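PDB 3BB8: CDP-4-keto-6-deoxy-D-glucose-3-dehydrase from Yersinia pseudotuberculosis, which probably dehydrates CDP-4-keto-6-deoxy-D-glucose at its C-3 position with a vitamin B6 cofactor, a step towards deoxysugars of the lipopolysaccharide. Local coordinates for residues T20-K25 with K39-K44; L46-E51 with G61-A66; E68-E73 with A301-I306. The protein carries 1 engineered substitution. All blocks are in the same frame, centred on the assembly; numbering follows the deposited sequence.

Contact 1 (T20-K25 with K39-K44); sequences TAMAPK and KVIGTK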
loop_
_atom_site.group_PDB
_atom_site.type_symbol
_atom_site.label_atom_id
_atom_site.label_comp_id
_atom_site.label_asym_id
_atom_site.label_seq_id
_atom_site.Cartn_x
_atom_site.Cartn_y
_atom_site.Cartn_z
ATOM N N THR A 20 -27.334 -0.323 -18.040
ATOM C CA THR A 20 -27.559 -1.755 -18.128
ATOM C C THR A 20 -26.728 -2.532 -17.111
ATOM O O THR A 20 -27.191 -3.517 -16.534
ATOM C CB THR A 20 -27.145 -2.279 -19.512
ATOM O OG1 THR A 20 -27.860 -1.559 -20.524
ATOM C CG2 THR A 20 -27.443 -3.765 -19.632
ATOM N N ALA A 21 -25.537 -2.033 -16.824
ATOM C CA ALA A 21 -24.619 -2.701 -15.912
ATOM C C ALA A 21 -24.862 -2.510 -14.417
ATOM O O ALA A 21 -25.006 -3.483 -13.681
ATOM C CB ALA A 21 -23.203 -2.168 -16.089
ATOM N N MET A 22 -25.071 -1.291 -13.977
ATOM C CA MET A 22 -25.285 -1.003 -12.559
ATOM C C MET A 22 -26.771 -0.746 -12.327
ATOM O O MET A 22 -27.142 0.226 -11.666
ATOM C CB MET A 22 -24.482 0.194 -12.032
ATOM C CG MET A 22 -23.031 -0.108 -11.651
ATOM S SD MET A 22 -21.937 -0.451 -13.042
ATOM C CE MET A 22 -21.623 -2.206 -12.821
ATOM N N ALA A 23 -27.621 -1.619 -12.859
ATOM C CA ALA A 23 -29.064 -1.481 -12.684
ATOM C C ALA A 23 -29.546 -2.442 -11.597
ATOM O O ALA A 23 -29.386 -3.658 -11.719
ATOM C CB ALA A 23 -29.782 -1.774 -13.997
ATOM N N PRO A 24 -30.146 -1.906 -10.518
ATOM C CA PRO A 24 -30.648 -2.732 -9.413
ATOM C C PRO A 24 -31.683 -3.773 -9.845
ATOM O O PRO A 24 -32.728 -3.435 -10.407
ATOM C CB PRO A 24 -31.218 -1.699 -8.439
ATOM C CG PRO A 24 -31.650 -0.582 -9.345
ATOM C CD PRO A 24 -30.485 -0.487 -10.303
ATOM N N LYS A 25 -31.374 -5.038 -9.577
ATOM C CA LYS A 25 -32.249 -6.152 -9.930
ATOM C C LYS A 25 -33.433 -6.249 -8.970
ATOM O O LYS A 25 -33.282 -6.070 -7.761
ATOM C CB LYS A 25 -31.454 -7.464 -9.897
ATOM C CG LYS A 25 -32.249 -8.700 -10.292
ATOM C CD LYS A 25 -32.629 -8.672 -11.765
ATOM C CE LYS A 25 -33.524 -9.848 -12.126
ATOM N NZ LYS A 25 -32.873 -11.161 -11.850
ATOM N N LYS A 39 -20.626 -2.649 -2.524
ATOM C CA LYS A 39 -20.472 -1.333 -3.108
ATOM C C LYS A 39 -21.696 -0.938 -3.912
ATOM O O LYS A 39 -22.397 -1.790 -4.454
ATOM C CB LYS A 39 -19.237 -1.294 -4.014
ATOM C CG LYS A 39 -19.321 -2.195 -5.235
ATOM C CD LYS A 39 -17.947 -2.370 -5.863
ATOM C CE LYS A 39 -18.013 -3.192 -7.133
ATOM N NZ LYS A 39 -18.575 -4.552 -6.912
ATOM N N VAL A 40 -21.945 0.363 -3.966
ATOM C CA VAL A 40 -23.054 0.914 -4.733
ATOM C C VAL A 40 -22.455 1.990 -5.643
ATOM O O VAL A 40 -22.307 3.153 -5.251
ATOM C CB VAL A 40 -24.132 1.541 -3.812
ATOM C CG1 VAL A 40 -25.221 2.196 -4.651
ATOM C CG2 VAL A 40 -24.741 0.460 -2.923
ATOM N N ILE A 41 -22.083 1.574 -6.850
ATOM C CA ILE A 41 -21.488 2.472 -7.827
ATOM C C ILE A 41 -22.368 2.583 -9.067
ATOM O O ILE A 41 -23.199 1.712 -9.332
ATOM C CB ILE A 41 -20.096 1.978 -8.280
ATOM C CG1 ILE A 41 -20.235 0.654 -9.040
ATOM C CG2 ILE A 41 -19.188 1.822 -7.066
ATOM C CD1 ILE A 41 -18.975 0.190 -9.729
ATOM N N GLY A 42 -22.164 3.651 -9.829
ATOM C CA GLY A 42 -22.945 3.861 -11.029
ATOM C C GLY A 42 -22.231 4.647 -12.109
ATOM O O GLY A 42 -20.997 4.687 -12.168
ATOM N N THR A 43 -23.028 5.278 -12.966
ATOM C CA THR A 43 -22.535 6.070 -14.086
ATOM C C THR A 43 -21.381 6.998 -13.734
ATOM O O THR A 43 -20.331 6.952 -14.368
ATOM C CB THR A 43 -23.678 6.904 -14.687
ATOM O OG1 THR A 43 -24.741 6.027 -15.083
ATOM C CG2 THR A 43 -23.193 7.682 -15.894
ATOM N N LYS A 44 -21.574 7.836 -12.722
ATOM C CA LYS A 44 -20.542 8.777 -12.319
ATOM C C LYS A 44 -19.200 8.098 -12.020
ATOM O O LYS A 44 -18.159 8.529 -12.524
ATOM C CB LYS A 44 -21.010 9.562 -11.098
ATOM C CG LYS A 44 -20.209 10.823 -10.832
ATOM C CD LYS A 44 -20.417 11.858 -11.934
ATOM C CE LYS A 44 -19.753 13.188 -11.588
ATOM N NZ LYS A 44 -20.167 14.278 -12.521
#
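Met22 and Gly42 bring the two backbones closest, their CA atoms 5.6 Å apart, where one chain leaves a helix and the other is about to enter one. Met22 is the first residue beyond helix 17-21 to abandon helical backbone angles, whereas Gly42 occupies the N-cap position of helix 43-55. On the side of residues 20-25 the contact is made by Met22. It sends its CB towards residues 39-44, and its CG lies anti to its own carbonyl carbon (chi1 -82°), which lays CG against the facing backbone. There Met22 CG is modelled 3.0 Å from Ile41 O, shorter than ordinary packing and of doubtful exact value; it is not a hydrogen bond. The same Met22 CG lies 4.0 Å from Gly42 CA, and Met22 CB also faces the Ile41 carbonyl. Ile41 answers with its longer branch: CG1 sits between the backbone N and the carbonyl carbon (chi1 66°), and from there Ile41 CG1 reaches 3.9 Å from Met22 CG.

The contact is one of those joining the N-terminal arm to the body of an aspartate aminotransferase fold, at the point where helix 43-55 starts. Glu45 OE1, from the first turn, accepts the Gly42 N-H, as the Glu of a capping box does; glycine has no side chain to complete the box. Thr43 OG1 makes a weak hydrogen bond back to Glu19 OE2 on the arm. Bent at chi2 and chi3, the rest of the Met22 chain continues on to Leu46, which Ile41 touches as well. Ile41 is buried in the assembly and also packs on Gly56 of the second subunit, placing the contact beside the dimer interface.

Contact 2 (L46-E51 with G61-A66); sequences LQLMVE and GRFNDA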
loop_
_atom_site.group_PDB
_atom_site.type_symbol
_atom_site.label_atom_id
_atom_site.label_comp_id
_atom_site.label_asym_id
_atom_site.label_seq_id
_atom_site.Cartn_x
_atom_site.Cartn_y
_atom_site.Cartn_z
ATOM N N LEU A 46 -17.968 5.117 -12.972
ATOM C CA LEU A 46 -17.332 4.595 -14.176
ATOM C C LEU A 46 -16.845 5.698 -15.098
ATOM O O LEU A 46 -15.813 5.553 -15.754
ATOM C CB LEU A 46 -18.275 3.672 -14.950
ATOM C CG LEU A 46 -18.469 2.263 -14.375
ATOM C CD1 LEU A 46 -19.407 2.332 -13.183
ATOM C CD2 LEU A 46 -19.034 1.338 -15.447
ATOM N N GLN A 47 -17.581 6.802 -15.149
ATOM C CA GLN A 47 -17.194 7.904 -16.015
ATOM C C GLN A 47 -15.860 8.504 -15.578
ATOM O O GLN A 47 -14.912 8.573 -16.374
ATOM C CB GLN A 47 -18.282 8.974 -16.034
ATOM C CG GLN A 47 -19.554 8.523 -16.747
ATOM C CD GLN A 47 -20.555 9.647 -16.938
ATOM O OE1 GLN A 47 -20.938 10.324 -15.982
ATOM N NE2 GLN A 47 -20.990 9.847 -18.180
ATOM N N LEU A 48 -15.782 8.924 -14.316
ATOM C CA LEU A 48 -14.551 9.508 -13.804
ATOM C C LEU A 48 -13.362 8.559 -13.961
ATOM O O LEU A 48 -12.292 8.979 -14.399
ATOM C CB LEU A 48 -14.712 9.922 -12.338
ATOM C CG LEU A 48 -15.798 10.965 -12.066
ATOM C CD1 LEU A 48 -15.533 11.646 -10.729
ATOM C CD2 LEU A 48 -15.807 12.009 -13.178
ATOM N N MET A 49 -13.534 7.285 -13.623
ATOM C CA MET A 49 -12.421 6.356 -13.768
ATOM C C MET A 49 -11.928 6.351 -15.211
ATOM O O MET A 49 -10.739 6.157 -15.471
ATOM C CB MET A 49 -12.822 4.943 -13.344
ATOM C CG MET A 49 -13.018 4.806 -11.850
ATOM S SD MET A 49 -13.077 3.089 -11.353
ATOM C CE MET A 49 -14.757 2.660 -11.873
ATOM N N VAL A 50 -12.845 6.564 -16.147
ATOM C CA VAL A 50 -12.473 6.605 -17.553
ATOM C C VAL A 50 -11.703 7.895 -17.807
ATOM O O VAL A 50 -10.701 7.893 -18.524
ATOM C CB VAL A 50 -13.715 6.531 -18.471
ATOM C CG1 VAL A 50 -13.357 6.958 -19.887
ATOM C CG2 VAL A 50 -14.233 5.098 -18.501
ATOM N N GLU A 51 -12.162 8.989 -17.207
ATOM C CA GLU A 51 -11.479 10.267 -17.369
ATOM C C GLU A 51 -10.037 10.132 -16.913
ATOM O O GLU A 51 -9.108 10.476 -17.650
ATOM C CB GLU A 51 -12.167 11.363 -16.561
ATOM C CG GLU A 51 -13.342 11.985 -17.277
ATOM C CD GLU A 51 -13.340 13.499 -17.170
ATOM O OE1 GLU A 51 -13.607 14.027 -16.063
ATOM O OE2 GLU A 51 -13.056 14.157 -18.196
ATOM N N GLY A 61 -3.178 12.972 -8.758
ATOM C CA GLY A 61 -3.125 14.294 -9.346
ATOM C C GLY A 61 -4.443 15.022 -9.264
ATOM O O GLY A 61 -4.976 15.257 -8.179
ATOM N N ARG A 62 -4.954 15.380 -10.433
ATOM C CA ARG A 62 -6.214 16.095 -10.586
ATOM C C ARG A 62 -7.311 15.536 -9.681
ATOM O O ARG A 62 -7.819 16.235 -8.802
ATOM C CB ARG A 62 -6.615 16.019 -12.061
ATOM C CG ARG A 62 -8.007 16.447 -12.431
ATOM C CD ARG A 62 -8.234 16.079 -13.899
ATOM N NE ARG A 62 -9.615 16.279 -14.322
ATOM C CZ ARG A 62 -10.167 15.669 -15.368
ATOM N NH1 ARG A 62 -9.453 14.818 -16.099
ATOM N NH2 ARG A 62 -11.436 15.906 -15.678
ATOM N N PHE A 63 -7.664 14.273 -9.878
ATOM C CA PHE A 63 -8.708 13.664 -9.062
ATOM C C PHE A 63 -8.351 13.494 -7.587
ATOM O O PHE A 63 -9.189 13.756 -6.712
ATOM C CB PHE A 63 -9.121 12.318 -9.644
ATOM C CG PHE A 63 -9.784 12.426 -10.977
ATOM C CD1 PHE A 63 -9.063 12.208 -12.149
ATOM C CD2 PHE A 63 -11.134 12.756 -11.067
ATOM C CE1 PHE A 63 -9.676 12.317 -13.387
ATOM C CE2 PHE A 63 -11.757 12.869 -12.297
ATOM C CZ PHE A 63 -11.030 12.648 -13.463
ATOM N N ASN A 64 -7.122 13.065 -7.301
ATOM C CA ASN A 64 -6.723 12.879 -5.915
ATOM C C ASN A 64 -6.804 14.192 -5.157
ATOM O O ASN A 64 -7.148 14.204 -3.973
ATOM C CB ASN A 64 -5.305 12.318 -5.808
ATOM C CG ASN A 64 -4.927 11.965 -4.370
ATOM O OD1 ASN A 64 -5.472 11.022 -3.790
ATOM N ND2 ASN A 64 -4.004 12.731 -3.785
ATOM N N ASP A 65 -6.484 15.297 -5.831
ATOM C CA ASP A 65 -6.545 16.616 -5.194
ATOM C C ASP A 65 -7.992 16.939 -4.865
ATOM O O ASP A 65 -8.305 17.389 -3.763
ATOM C CB ASP A 65 -6.001 17.717 -6.113
ATOM C CG ASP A 65 -4.511 17.608 -6.344
ATOM O OD1 ASP A 65 -3.785 17.231 -5.396
ATOM O OD2 ASP A 65 -4.064 17.914 -7.473
ATOM N N ALA A 66 -8.867 16.714 -5.838
ATOM C CA ALA A 66 -10.295 16.969 -5.665
ATOM C C ALA A 66 -10.869 16.113 -4.531
ATOM O O ALA A 66 -11.623 16.604 -3.687
ATOM C CB ALA A 66 -11.038 16.681 -6.973
#
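Glu51 and Arg62 meet at about a right angle, with the planes of carboxylate and guanidinium turned 83° apart, while the CZ end of the Phe63 ring reaches both. Arg62 has its CG anti to the backbone N (chi1 168°) and then runs extended to NE, carrying NH2 to 2.9 Å from Glu51 OE1. This is a salt bridge whose hydrogen bond is weak, bent to 117° at the hydrogen. Glu51 OE2 lies in the guanidinium plane, at its edge, whereas OE1 approaches obliquely. One face of the guanidinium is taken by its own neighbour: Phe63 CZ stands 3.6 Å above the plane, over the centre. The same Phe63 CZ lies 3.5 Å from Glu51 CB, and Phe63 CE2 comes to 4.2 Å from Leu48 CB, so the ring meets residues one turn apart on helix 43-55. The axes of the two short helical segments approach to 11.8 Å at closest, bridged by these long side chains across the helix-loop-helix connection. Because Arg62 NH1 also forms a salt bridge with Asp55, the guanidinium is shared by two carboxylates of one helix, which probably restricts its rotation; the bent bond to Glu51 suggests that charge attraction outweighs bond directionality there.

Contact 3 (E68-E73 with A301-I306); sequences EKKLGE and AQLERI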
loop_
_atom_site.group_PDB
_atom_site.type_symbol
_atom_site.label_atom_id
_atom_site.label_comp_id
_atom_site.label_asym_id
_atom_site.label_seq_id
_atom_site.Cartn_x
_atom_site.Cartn_y
_atom_site.Cartn_z
ATOM N N GLU A 68 -9.257 14.586 -1.904
ATOM C CA GLU A 68 -8.763 14.956 -0.581
ATOM C C GLU A 68 -9.420 16.236 -0.109
ATOM O O GLU A 68 -9.648 16.430 1.093
ATOM C CB GLU A 68 -7.240 15.118 -0.589
ATOM C CG GLU A 68 -6.488 13.838 -0.944
ATOM C CD GLU A 68 -4.975 14.010 -0.911
ATOM O OE1 GLU A 68 -4.480 15.077 -1.342
ATOM O OE2 GLU A 68 -4.280 13.071 -0.468
ATOM N N LYS A 69 -9.733 17.102 -1.068
ATOM C CA LYS A 69 -10.371 18.376 -0.766
ATOM C C LYS A 69 -11.814 18.178 -0.325
ATOM O O LYS A 69 -12.209 18.641 0.739
ATOM C CB LYS A 69 -10.341 19.291 -1.993
ATOM C CG LYS A 69 -10.925 20.680 -1.753
ATOM C CD LYS A 69 -11.055 21.446 -3.065
ATOM C CE LYS A 69 -11.582 22.860 -2.856
ATOM N NZ LYS A 69 -11.817 23.528 -4.166
ATOM N N LYS A 70 -12.599 17.482 -1.139
ATOM C CA LYS A 70 -14.001 17.271 -0.794
ATOM C C LYS A 70 -14.196 16.455 0.485
ATOM O O LYS A 70 -15.159 16.676 1.217
ATOM C CB LYS A 70 -14.756 16.607 -1.951
ATOM C CG LYS A 70 -16.276 16.777 -1.826
ATOM C CD LYS A 70 -17.066 15.943 -2.834
ATOM C CE LYS A 70 -16.887 16.423 -4.264
ATOM N NZ LYS A 70 -17.635 15.557 -5.227
ATOM N N LEU A 71 -13.293 15.513 0.758
ATOM C CA LEU A 71 -13.415 14.704 1.966
ATOM C C LEU A 71 -13.109 15.585 3.164
ATOM O O LEU A 71 -13.774 15.501 4.197
ATOM C CB LEU A 71 -12.455 13.504 1.942
ATOM C CG LEU A 71 -12.526 12.594 3.181
ATOM C CD1 LEU A 71 -13.930 11.985 3.291
ATOM C CD2 LEU A 71 -11.468 11.489 3.103
ATOM N N GLY A 72 -12.092 16.432 3.023
ATOM C CA GLY A 72 -11.741 17.330 4.108
ATOM C C GLY A 72 -12.925 18.224 4.443
ATOM O O GLY A 72 -13.157 18.568 5.608
ATOM N N GLU A 73 -13.678 18.599 3.413
ATOM C CA GLU A 73 -14.852 19.447 3.592
ATOM C C GLU A 73 -15.934 18.651 4.315
ATOM O O GLU A 73 -16.476 19.103 5.326
ATOM C CB GLU A 73 -15.359 19.945 2.230
ATOM C CG GLU A 73 -14.281 20.691 1.440
ATOM C CD GLU A 73 -14.722 21.131 0.051
ATOM O OE1 GLU A 73 -15.257 20.296 -0.714
ATOM O OE2 GLU A 73 -14.516 22.316 -0.280
ATOM N N ALA A 301 -16.367 10.389 -7.218
ATOM C CA ALA A 301 -17.762 10.175 -7.609
ATOM C C ALA A 301 -18.566 9.735 -6.383
ATOM O O ALA A 301 -19.616 10.306 -6.074
ATOM C CB ALA A 301 -17.849 9.101 -8.705
ATOM N N GLN A 302 -18.052 8.722 -5.687
ATOM C CA GLN A 302 -18.687 8.185 -4.487
ATOM C C GLN A 302 -19.002 9.283 -3.471
ATOM O O GLN A 302 -20.029 9.240 -2.797
ATOM C CB GLN A 302 -17.772 7.144 -3.818
ATOM C CG GLN A 302 -17.586 5.824 -4.563
ATOM C CD GLN A 302 -18.764 4.870 -4.393
ATOM O OE1 GLN A 302 -19.773 4.972 -5.093
ATOM N NE2 GLN A 302 -18.638 3.941 -3.453
ATOM N N LEU A 303 -18.116 10.265 -3.354
ATOM C CA LEU A 303 -18.321 11.349 -2.397
ATOM C C LEU A 303 -19.635 12.106 -2.589
ATOM O O LEU A 303 -20.145 12.726 -1.656
ATOM C CB LEU A 303 -17.151 12.335 -2.446
ATOM C CG LEU A 303 -15.947 11.990 -1.563
ATOM C CD1 LEU A 303 -14.852 13.032 -1.759
ATOM C CD2 LEU A 303 -16.376 11.954 -0.102
ATOM N N GLU A 304 -20.184 12.068 -3.792
ATOM C CA GLU A 304 -21.437 12.763 -4.021
ATOM C C GLU A 304 -22.563 12.032 -3.287
ATOM O O GLU A 304 -23.433 12.655 -2.673
ATOM C CB GLU A 304 -21.743 12.824 -5.522
ATOM C CG GLU A 304 -20.695 13.570 -6.347
ATOM C CD GLU A 304 -21.025 13.594 -7.835
ATOM O OE1 GLU A 304 -22.119 14.084 -8.196
ATOM O OE2 GLU A 304 -20.193 13.125 -8.644
ATOM N N ARG A 305 -22.508 10.702 -3.325
ATOM C CA ARG A 305 -23.526 9.847 -2.722
ATOM C C ARG A 305 -23.366 9.547 -1.231
ATOM O O ARG A 305 -24.205 8.865 -0.652
ATOM C CB ARG A 305 -23.579 8.532 -3.510
ATOM C CG ARG A 305 -23.453 8.776 -5.008
ATOM C CD ARG A 305 -23.209 7.524 -5.836
ATOM N NE ARG A 305 -24.436 6.789 -6.120
ATOM C CZ ARG A 305 -24.624 6.044 -7.207
ATOM N NH1 ARG A 305 -23.665 5.939 -8.122
ATOM N NH2 ARG A 305 -25.768 5.393 -7.376
ATOM N N ILE A 306 -22.318 10.067 -0.600
ATOM C CA ILE A 306 -22.093 9.780 0.812
ATOM C C ILE A 306 -23.225 10.207 1.748
ATOM O O ILE A 306 -23.601 9.456 2.651
ATOM C CB ILE A 306 -20.765 10.402 1.310
ATOM C CG1 ILE A 306 -20.532 10.039 2.779
ATOM C CG2 ILE A 306 -20.796 11.907 1.148
ATOM C CD1 ILE A 306 -20.390 8.554 3.031
#
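Lys70 starts out with CG anti to its backbone N (chi1 -161°) and bends at chi3 (-68°), a course that lays its methylenes along Leu303 before the amine turns towards Glu304. The lysine and leucine chains slide past each other in opposite directions, so that several carbons touch, the closest being Lys70 CB with Leu303 CD1 and Lys70 CD with Leu303 CB, each at 3.6 Å. The other leucine methyl serves a second partner, Leu303 CD2 standing 4.2 Å from Leu71 CD1, with those two side chains at about a right angle. Leu303 is thus a wedge between consecutive residues of helix 62-75, and Phe67 of that helix touches it too. The helical segments run nearly parallel, at 16°, with axes 10.4 Å apart. Leu71 also packs on Val80 of strand 79-83, which joins the pair of helices to the large mixed sheet; the side chain of Leu71 is about 13 Å from the bound pyridoxal phosphate. At the end of the lysine chain, Lys70 NZ lies 3.8 Å from Glu304 CG but 4.9 Å from Glu304 OE2. The lysine therefore contributes chiefly as a hydrocarbon, and its attraction to the nearby carboxylate is probably diffuse.

Overall arrangement
Contacts 1, 2 and 3 follow one another along the chain, from the N-terminal arm inwards. Contacts 1 and 2 both use helix 43-55, their centres 18 Å apart, and Leu46 links them by packing on the residues of contact 1. Helix 62-75 is common to contacts 2 and 3, which lie 12 Å apart centre to centre; the centres of contacts 1 and 3 are 19 Å apart. Contact 3 brings in helix 293-323, a partner more than 220 residues further along the chain, against which Lys44 and Leu48 also pack. Contacts 1 and 2 both reach the second subunit, whereas contact 3 lies within one chain, nearer its centre and the cofactor.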